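Mgp-operon protein 3 (Mycoplasma pneumoniae, PDB 6RJ1) is an extracellular, membrane-associated adhesion protein of a human pathogen, the P40/P90 polypeptide, and probably helps the mycoplasma attach to host-cell sugars. Local coordinates at residues 937-942 with 953-958; 1-6 with 17-21. All blocks are in the same frame, centred on the assembly; numbering follows the deposited sequence.

In the fold
The two contacts lie on the same side of the chain's centre, about 34 Å (contact 1) and 37 Å (contact 2) from it, with about 14 Å between their own centres. Contact 2 joins the N-terminal residues 1-6 to 17-21 across the base of a short hairpin; contact 1 belongs to a four-stranded antiparallel sheet near the C-terminus, so opposite ends of the chain meet here. Thr-21 makes the junction: its CG2 is 3.7 Å from Ala-941 CB and its OG1 3.6 Å from Val-953 CG2, both packing contacts. Tyr-6 and Tyr-17 reach the same sheet through Leu-933 of strand 928-933, whose backbone is hydrogen-bonded to that of Ala-941.

Contact 1 of 2, residues 937-942 with 953-958; sequences DEFSAV and VDIYKN
Residues 939-942 and 953-958 are the paired arms of a beta hairpin, strands 939-945 and 952-959, at the centre of a four-stranded antiparallel sheet. The segment axes run at 156° and approach to 4.5 Å; Asp-937 and Glu-938 form the non-strand lead-in, with helical-range phi/psi, before Phe-939 turns extended (-132/150).

Register follows from the backbone. Ser-940/Tyr-956 and Val-942/Asp-954 are hydrogen-bonded pairs: Ser-940 N to Tyr-956 O 3.1 Å, Tyr-956 N to Ser-940 O 2.9 Å, Val-942 N to Asp-954 O 2.8 Å, Asp-954 N to Val-942 O 3.0 Å. Phe-939/Lys-957 and Ala-941/Ile-955 are non-hydrogen-bonded pairs (CA-CA 4.8 and 4.7 Å). Asn-958 N to Glu-938 O, 2.6 Å, extends the ladder past the strand start.

Apolar contacts occupy both faces. On one, Phe-939 (chi1 m) sets CD2 3.7 Å from Ile-955 CG2, and Ala-941 CB lies 4.0 Å from Ile-955 CD1; helix 967-974 packs here through Leu-969 and Val-973. Ala-941 CB is also 4.0 Å from Val-953 CG1, whose CA-to-CB bond points sideways. On the other, Val-942 (t) CG2 meets Tyr-956 (m) CD1 at 3.7 Å; Tyr-956 also packs on Phe-963, and Val-942 on Leu-929 and Ile-932.

Charge contributes little between the strands. Glu-938 OE2 and Lys-957 NZ, 4.0 Å apart, fall beyond salt-bridge range, whereas Asn-958 OD1 accepts from Gly-961 N. The chemistry implies a pairing held by main-chain hydrogen bonds and apolar contacts, with the carboxylate of Asp-954 salt-bridged through OD1 to Lys-965 of strand 962-965 and Lys-974 of helix 967-974.

Contact 2 of 2, residues 1-6 with 17-21; sequences SLANTY and YTPFT
Two main-chain hydrogen bonds, Tyr-17 N to Tyr-6 O at 2.7 Å and Tyr-6 N to Tyr-17 O at 2.9 Å, define an antiparallel hydrogen-bonded pair (CA-CA 5.0 Å) at the open end of the beta hairpin formed by strands 6-10 and 13-17. One residue outward, Thr-5 CA still approaches Tyr-17 O to 3.3 Å as a CA-H...O contact.

Beyond this pair both segments leave strand geometry. Residues 18-21 make a type I beta turn, closed by Thr-21 N to Thr-18 O at 2.8 Å; Thr-18 OG1 bonds to Thr-22 O. On the opposing segment, Leu-2 and Ala-3 have helical-range phi/psi (-72/-34 and -64/-19), and Asn-4 returns to extended values (-70/154).

Pro-19, at the second position of the turn, directs its CA-to-CB bond toward residues 1-6. Its CD lies 3.3 Å from Leu-2 O and 3.4 Å from Asn-4 O, and its CB 4.3 Å from CE2 of Tyr-6 (chi1 m, -53°). Tyr-17 (m, -79°) packs on Leu-933. At this exposed terminus the packing ends with Leu-2 (chi1 -92°, chi2 134°, both between wells): its CD2 sits over the face of the Phe-20 (m, -86°) ring in a CH-pi contact, 3.9 Å from the centroid and 27° off the ring normal.

Contact 1 of 2, residues 937-942 with 953-958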
ATOM      1  N   ASP A 937       0.742 -34.660  -3.159  1.00 97.38           N
ATOM      2  CA  ASP A 937       2.062 -34.057  -3.322  1.00 98.01           C
ATOM      3  C   ASP A 937       2.482 -34.115  -4.797  1.00100.96           C
ATOM      4  O   ASP A 937       3.197 -33.225  -5.272  1.00100.19           O
ATOM      5  CB  ASP A 937       3.093 -34.795  -2.436  1.00100.77           C
ATOM      6  CG  ASP A 937       3.250 -36.291  -2.706  1.00117.09           C
ATOM      7  OD1 ASP A 937       2.221 -37.012  -2.696  1.00119.14           O
ATOM      8  OD2 ASP A 937       4.401 -36.742  -2.902  1.00122.87           O
ATOM      9  N   GLU A 938       2.005 -35.163  -5.512  1.00 96.51           N
ATOM     10  CA  GLU A 938       2.300 -35.447  -6.914  1.00 95.69           C
ATOM     11  C   GLU A 938       1.270 -34.897  -7.905  1.00 97.05           C
ATOM     12  O   GLU A 938       1.632 -34.673  -9.054  1.00 97.99           O
ATOM     13  CB  GLU A 938       2.462 -36.962  -7.140  1.00 97.15           C
ATOM     14  CG  GLU A 938       3.576 -37.615  -6.339  1.00109.60           C
ATOM     15  CD  GLU A 938       4.142 -38.903  -6.912  1.00134.43           C
ATOM     16  OE1 GLU A 938       3.362 -39.719  -7.461  1.00126.68           O
ATOM     17  OE2 GLU A 938       5.374 -39.100  -6.799  1.00130.63           O
ATOM     18  N   PHE A 939      -0.004 -34.737  -7.509  1.00 89.51           N
ATOM     19  CA  PHE A 939      -1.037 -34.284  -8.449  1.00 87.06           C
ATOM     20  C   PHE A 939      -1.934 -33.156  -7.963  1.00 87.33           C
ATOM     21  O   PHE A 939      -2.236 -33.059  -6.772  1.00 87.02           O
ATOM     22  CB  PHE A 939      -1.916 -35.460  -8.887  1.00 88.23           C
ATOM     23  CG  PHE A 939      -1.236 -36.526  -9.705  1.00 89.13           C
ATOM     24  CD1 PHE A 939      -0.662 -37.637  -9.094  1.00 91.80           C
ATOM     25  CD2 PHE A 939      -1.225 -36.458 -11.093  1.00 91.01           C
ATOM     26  CE1 PHE A 939      -0.073 -38.653  -9.856  1.00 92.47           C
ATOM     27  CE2 PHE A 939      -0.627 -37.471 -11.854  1.00 93.43           C
ATOM     28  CZ  PHE A 939      -0.054 -38.559 -11.230  1.00 91.37           C
ATOM     29  N   SER A 940      -2.410 -32.343  -8.915  1.00 80.87           N
ATOM     30  CA  SER A 940      -3.329 -31.243  -8.667  1.00 79.81           C
ATOM     31  C   SER A 940      -4.398 -31.187  -9.749  1.00 82.44           C
ATOM     32  O   SER A 940      -4.132 -31.528 -10.903  1.00 81.90           O
ATOM     33  CB  SER A 940      -2.581 -29.919  -8.562  1.00 82.39           C
ATOM     34  OG  SER A 940      -1.717 -29.935  -7.439  1.00 90.85           O
ATOM     35  N   ALA A 941      -5.621 -30.797  -9.359  1.00 78.02           N
ATOM     36  CA  ALA A 941      -6.768 -30.681 -10.257  1.00 77.33           C
ATOM     37  C   ALA A 941      -7.148 -29.221 -10.447  1.00 81.41           C
ATOM     38  O   ALA A 941      -7.164 -28.452  -9.487  1.00 80.40           O
ATOM     39  CB  ALA A 941      -7.946 -31.456  -9.708  1.00 77.74           C
ATOM     40  N   VAL A 942      -7.424 -28.837 -11.698  1.00 78.24           N
ATOM     41  CA  VAL A 942      -7.768 -27.469 -12.084  1.00 77.37           C
ATOM     42  C   VAL A 942      -9.209 -27.448 -12.634  1.00 80.23           C
ATOM     43  O   VAL A 942      -9.469 -27.947 -13.734  1.00 79.12           O
ATOM     44  CB  VAL A 942      -6.691 -26.903 -13.056  1.00 80.91           C
ATOM     45  CG1 VAL A 942      -7.015 -25.486 -13.510  1.00 80.41           C
ATOM     46  CG2 VAL A 942      -5.309 -26.952 -12.417  1.00 80.72           C
ATOM     47  N   VAL A 953     -12.507 -30.510 -15.536  1.00 88.69           N
ATOM     48  CA  VAL A 953     -11.395 -30.825 -14.634  1.00 87.54           C
ATOM     49  C   VAL A 953     -10.146 -31.271 -15.397  1.00 91.38           C
ATOM     50  O   VAL A 953     -10.198 -32.220 -16.173  1.00 91.09           O
ATOM     51  CB  VAL A 953     -11.790 -31.830 -13.516  1.00 90.71           C
ATOM     52  CG1 VAL A 953     -10.624 -32.094 -12.571  1.00 90.24           C
ATOM     53  CG2 VAL A 953     -13.001 -31.339 -12.731  1.00 90.48           C
ATOM     54  N   ASP A 954      -9.021 -30.583 -15.146  1.00 88.40           N
ATOM     55  CA  ASP A 954      -7.710 -30.863 -15.728  1.00 88.14           C
ATOM     56  C   ASP A 954      -6.778 -31.392 -14.630  1.00 90.64           C
ATOM     57  O   ASP A 954      -6.728 -30.817 -13.542  1.00 89.36           O
ATOM     58  CB  ASP A 954      -7.109 -29.581 -16.349  1.00 90.30           C
ATOM     59  CG  ASP A 954      -7.408 -29.309 -17.819  1.00104.37           C
ATOM     60  OD1 ASP A 954      -8.141 -30.116 -18.445  1.00105.98           O
ATOM     61  OD2 ASP A 954      -6.899 -28.296 -18.348  1.00110.46           O
ATOM     62  N   ILE A 955      -6.056 -32.487 -14.912  1.00 87.33           N
ATOM     63  CA  ILE A 955      -5.099 -33.081 -13.974  1.00 87.08           C
ATOM     64  C   ILE A 955      -3.679 -32.704 -14.398  1.00 91.48           C
ATOM     65  O   ILE A 955      -3.318 -32.851 -15.568  1.00 91.42           O
ATOM     66  CB  ILE A 955      -5.280 -34.626 -13.827  1.00 89.86           C
ATOM     67  CG1 ILE A 955      -6.766 -35.035 -13.551  1.00 90.11           C
ATOM     68  CG2 ILE A 955      -4.316 -35.226 -12.787  1.00 89.96           C
ATOM     69  CD1 ILE A 955      -7.459 -34.525 -12.204  1.00 95.53           C
ATOM     70  N   TYR A 956      -2.878 -32.241 -13.433  1.00 88.07           N
ATOM     71  CA  TYR A 956      -1.487 -31.855 -13.635  1.00 88.10           C
ATOM     72  C   TYR A 956      -0.562 -32.638 -12.695  1.00 94.00           C
ATOM     73  O   TYR A 956      -0.929 -32.901 -11.549  1.00 93.89           O
ATOM     74  CB  TYR A 956      -1.324 -30.346 -13.407  1.00 88.71           C
ATOM     75  CG  TYR A 956      -1.916 -29.475 -14.498  1.00 89.53           C
ATOM     76  CD1 TYR A 956      -3.281 -29.203 -14.537  1.00 91.23           C
ATOM     77  CD2 TYR A 956      -1.103 -28.862 -15.447  1.00 90.20           C
ATOM     78  CE1 TYR A 956      -3.828 -28.373 -15.517  1.00 92.18           C
ATOM     79  CE2 TYR A 956      -1.638 -28.033 -16.435  1.00 91.24           C
ATOM     80  CZ  TYR A 956      -3.003 -27.784 -16.462  1.00101.14           C
ATOM     81  OH  TYR A 956      -3.548 -26.951 -17.416  1.00106.00           O
ATOM     82  N   LYS A 957       0.632 -33.018 -13.185  1.00 91.56           N
ATOM     83  CA  LYS A 957       1.623 -33.730 -12.385  1.00 91.48           C
ATOM     84  C   LYS A 957       2.610 -32.727 -11.789  1.00 96.13           C
ATOM     85  O   LYS A 957       3.262 -31.986 -12.523  1.00 94.35           O
ATOM     86  CB  LYS A 957       2.339 -34.796 -13.213  1.00 94.13           C
ATOM     87  CG  LYS A 957       2.902 -35.932 -12.367  1.00111.87           C
ATOM     88  CD  LYS A 957       4.424 -35.977 -12.416  1.00119.76           C
ATOM     89  CE  LYS A 957       4.987 -37.212 -11.753  1.00124.95           C
ATOM     90  NZ  LYS A 957       4.928 -37.132 -10.269  1.00132.78           N
ATOM     91  N   ASN A 958       2.674 -32.693 -10.447  1.00 95.64           N
ATOM     92  CA  ASN A 958       3.504 -31.832  -9.601  1.00 96.94           C
ATOM     93  C   ASN A 958       4.909 -32.414  -9.425  1.00102.98           C
ATOM     94  O   ASN A 958       5.094 -33.434  -8.757  1.00102.85           O
ATOM     95  CB  ASN A 958       2.830 -31.630  -8.227  1.00 98.49           C
ATOM     96  CG  ASN A 958       3.405 -30.530  -7.353  1.00119.73           C
ATOM     97  OD1 ASN A 958       4.597 -30.191  -7.397  1.00112.14           O
ATOM     98  ND2 ASN A 958       2.555 -29.958  -6.512  1.00111.98           N
TER

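Contact 2 of 2, residues 1-6 with 17-21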
ATOM      1  N   SER A   1      -6.390 -38.046   2.549  1.00100.70           N
ATOM      2  CA  SER A   1      -7.531 -38.924   2.803  1.00100.33           C
ATOM      3  C   SER A   1      -8.715 -38.547   1.902  1.00103.38           C
ATOM      4  O   SER A   1      -8.805 -37.400   1.461  1.00102.59           O
ATOM      5  CB  SER A   1      -7.935 -38.842   4.275  1.00103.83           C
ATOM      6  OG  SER A   1      -9.012 -39.703   4.606  1.00112.38           O
ATOM      7  N   LEU A   2      -9.612 -39.511   1.621  1.00 99.34           N
ATOM      8  CA  LEU A   2     -10.813 -39.256   0.824  1.00 99.15           C
ATOM      9  C   LEU A   2     -11.813 -38.427   1.620  1.00104.22           C
ATOM     10  O   LEU A   2     -12.513 -37.594   1.046  1.00104.28           O
ATOM     11  CB  LEU A   2     -11.473 -40.554   0.366  1.00 98.98           C
ATOM     12  CG  LEU A   2     -11.022 -41.062  -0.971  1.00103.34           C
ATOM     13  CD1 LEU A   2     -10.725 -42.544  -0.906  1.00103.94           C
ATOM     14  CD2 LEU A   2     -12.022 -40.716  -2.043  1.00104.22           C
ATOM     15  N   ALA A   3     -11.854 -38.646   2.951  1.00100.93           N
ATOM     16  CA  ALA A   3     -12.726 -37.950   3.896  1.00100.55           C
ATOM     17  C   ALA A   3     -12.409 -36.451   3.966  1.00101.81           C
ATOM     18  O   ALA A   3     -13.269 -35.670   4.386  1.00101.63           O
ATOM     19  CB  ALA A   3     -12.622 -38.593   5.275  1.00101.47           C
ATOM     20  N   ASN A   4     -11.202 -36.046   3.516  1.00 95.92           N
ATOM     21  CA  ASN A   4     -10.793 -34.648   3.490  1.00 95.05           C
ATOM     22  C   ASN A   4     -11.579 -33.852   2.411  1.00 95.90           C
ATOM     23  O   ASN A   4     -12.083 -34.442   1.449  1.00 95.04           O
ATOM     24  CB  ASN A   4      -9.247 -34.518   3.382  1.00 98.27           C
ATOM     25  CG  ASN A   4      -8.606 -34.278   2.022  1.00129.63           C
ATOM     26  OD1 ASN A   4      -9.133 -34.619   0.953  1.00128.99           O
ATOM     27  ND2 ASN A   4      -7.409 -33.703   2.043  1.00120.66           N
ATOM     28  N   THR A   5     -11.724 -32.526   2.613  1.00 90.08           N
ATOM     29  CA  THR A   5     -12.454 -31.622   1.720  1.00 88.35           C
ATOM     30  C   THR A   5     -11.660 -30.349   1.521  1.00 88.72           C
ATOM     31  O   THR A   5     -10.921 -29.945   2.416  1.00 88.03           O
ATOM     32  CB  THR A   5     -13.856 -31.301   2.276  1.00 95.32           C
ATOM     33  OG1 THR A   5     -13.739 -30.876   3.635  1.00 97.33           O
ATOM     34  CG2 THR A   5     -14.837 -32.477   2.150  1.00 90.49           C
ATOM     35  N   TYR A   6     -11.814 -29.718   0.343  1.00 83.78           N
ATOM     36  CA  TYR A   6     -11.151 -28.461  -0.026  1.00 83.11           C
ATOM     37  C   TYR A   6     -12.228 -27.411  -0.249  1.00 83.14           C
ATOM     38  O   TYR A   6     -13.161 -27.655  -1.011  1.00 83.12           O
ATOM     39  CB  TYR A   6     -10.298 -28.616  -1.308  1.00 85.18           C
ATOM     40  CG  TYR A   6      -9.307 -29.758  -1.271  1.00 88.62           C
ATOM     41  CD1 TYR A   6      -8.019 -29.576  -0.772  1.00 90.02           C
ATOM     42  CD2 TYR A   6      -9.653 -31.026  -1.740  1.00 90.58           C
ATOM     43  CE1 TYR A   6      -7.106 -30.632  -0.723  1.00 91.23           C
ATOM     44  CE2 TYR A   6      -8.748 -32.089  -1.695  1.00 90.25           C
ATOM     45  CZ  TYR A   6      -7.475 -31.885  -1.188  1.00 97.01           C
ATOM     46  OH  TYR A   6      -6.578 -32.924  -1.141  1.00 98.08           O
ATOM     47  N   TYR A  17     -15.181 -29.309  -1.836  1.00 77.21           N
ATOM     48  CA  TYR A  17     -14.853 -30.210  -2.931  1.00 77.14           C
ATOM     49  C   TYR A  17     -14.142 -31.441  -2.386  1.00 82.87           C
ATOM     50  O   TYR A  17     -13.289 -31.320  -1.502  1.00 83.35           O
ATOM     51  CB  TYR A  17     -13.998 -29.501  -3.993  1.00 77.20           C
ATOM     52  CG  TYR A  17     -14.805 -28.621  -4.919  1.00 78.21           C
ATOM     53  CD1 TYR A  17     -15.126 -27.314  -4.568  1.00 79.43           C
ATOM     54  CD2 TYR A  17     -15.249 -29.093  -6.148  1.00 79.86           C
ATOM     55  CE1 TYR A  17     -15.853 -26.490  -5.427  1.00 80.57           C
ATOM     56  CE2 TYR A  17     -15.983 -28.281  -7.013  1.00 80.98           C
ATOM     57  CZ  TYR A  17     -16.289 -26.982  -6.647  1.00 87.89           C
ATOM     58  OH  TYR A  17     -17.020 -26.181  -7.492  1.00 88.29           O
ATOM     59  N   THR A  18     -14.505 -32.622  -2.899  1.00 78.81           N
ATOM     60  CA  THR A  18     -13.898 -33.886  -2.493  1.00 78.13           C
ATOM     61  C   THR A  18     -12.634 -34.153  -3.329  1.00 83.08           C
ATOM     62  O   THR A  18     -12.512 -33.582  -4.417  1.00 81.29           O
ATOM     63  CB  THR A  18     -14.915 -35.034  -2.646  1.00 78.67           C
ATOM     64  OG1 THR A  18     -15.254 -35.210  -4.027  1.00 78.65           O
ATOM     65  CG2 THR A  18     -16.151 -34.845  -1.788  1.00 72.55           C
ATOM     66  N   PRO A  19     -11.718 -35.066  -2.908  1.00 82.62           N
ATOM     67  CA  PRO A  19     -10.561 -35.380  -3.763  1.00 83.26           C
ATOM     68  C   PRO A  19     -10.948 -36.158  -5.044  1.00 88.90           C
ATOM     69  O   PRO A  19     -10.075 -36.590  -5.788  1.00 89.44           O
ATOM     70  CB  PRO A  19      -9.631 -36.149  -2.821  1.00 84.98           C
ATOM     71  CG  PRO A  19     -10.535 -36.804  -1.864  1.00 89.22           C
ATOM     72  CD  PRO A  19     -11.690 -35.867  -1.664  1.00 84.64           C
ATOM     73  N   PHE A  20     -12.265 -36.303  -5.311  1.00 85.46           N
ATOM     74  CA  PHE A  20     -12.828 -36.874  -6.531  1.00 85.42           C
ATOM     75  C   PHE A  20     -13.103 -35.729  -7.523  1.00 89.95           C
ATOM     76  O   PHE A  20     -13.602 -35.980  -8.618  1.00 89.24           O
ATOM     77  CB  PHE A  20     -14.146 -37.589  -6.235  1.00 87.42           C
ATOM     78  CG  PHE A  20     -14.048 -39.021  -5.789  1.00 89.34           C
ATOM     79  CD1 PHE A  20     -13.282 -39.939  -6.498  1.00 92.85           C
ATOM     80  CD2 PHE A  20     -14.794 -39.478  -4.712  1.00 92.01           C
ATOM     81  CE1 PHE A  20     -13.219 -41.275  -6.101  1.00 94.40           C
ATOM     82  CE2 PHE A  20     -14.746 -40.816  -4.323  1.00 95.57           C
ATOM     83  CZ  PHE A  20     -13.969 -41.711  -5.025  1.00 94.16           C
ATOM     84  N   THR A  21     -12.799 -34.468  -7.107  1.00 87.88           N
ATOM     85  CA  THR A  21     -12.923 -33.170  -7.815  1.00 87.71           C
ATOM     86  C   THR A  21     -14.389 -32.671  -7.908  1.00 90.90           C
ATOM     87  O   THR A  21     -14.650 -31.664  -8.577  1.00 90.54           O
ATOM     88  CB  THR A  21     -12.203 -33.153  -9.201  1.00 94.41           C
ATOM     89  OG1 THR A  21     -12.962 -33.865 -10.175  1.00 94.92           O
ATOM     90  CG2 THR A  21     -10.781 -33.703  -9.148  1.00 92.99           C
TER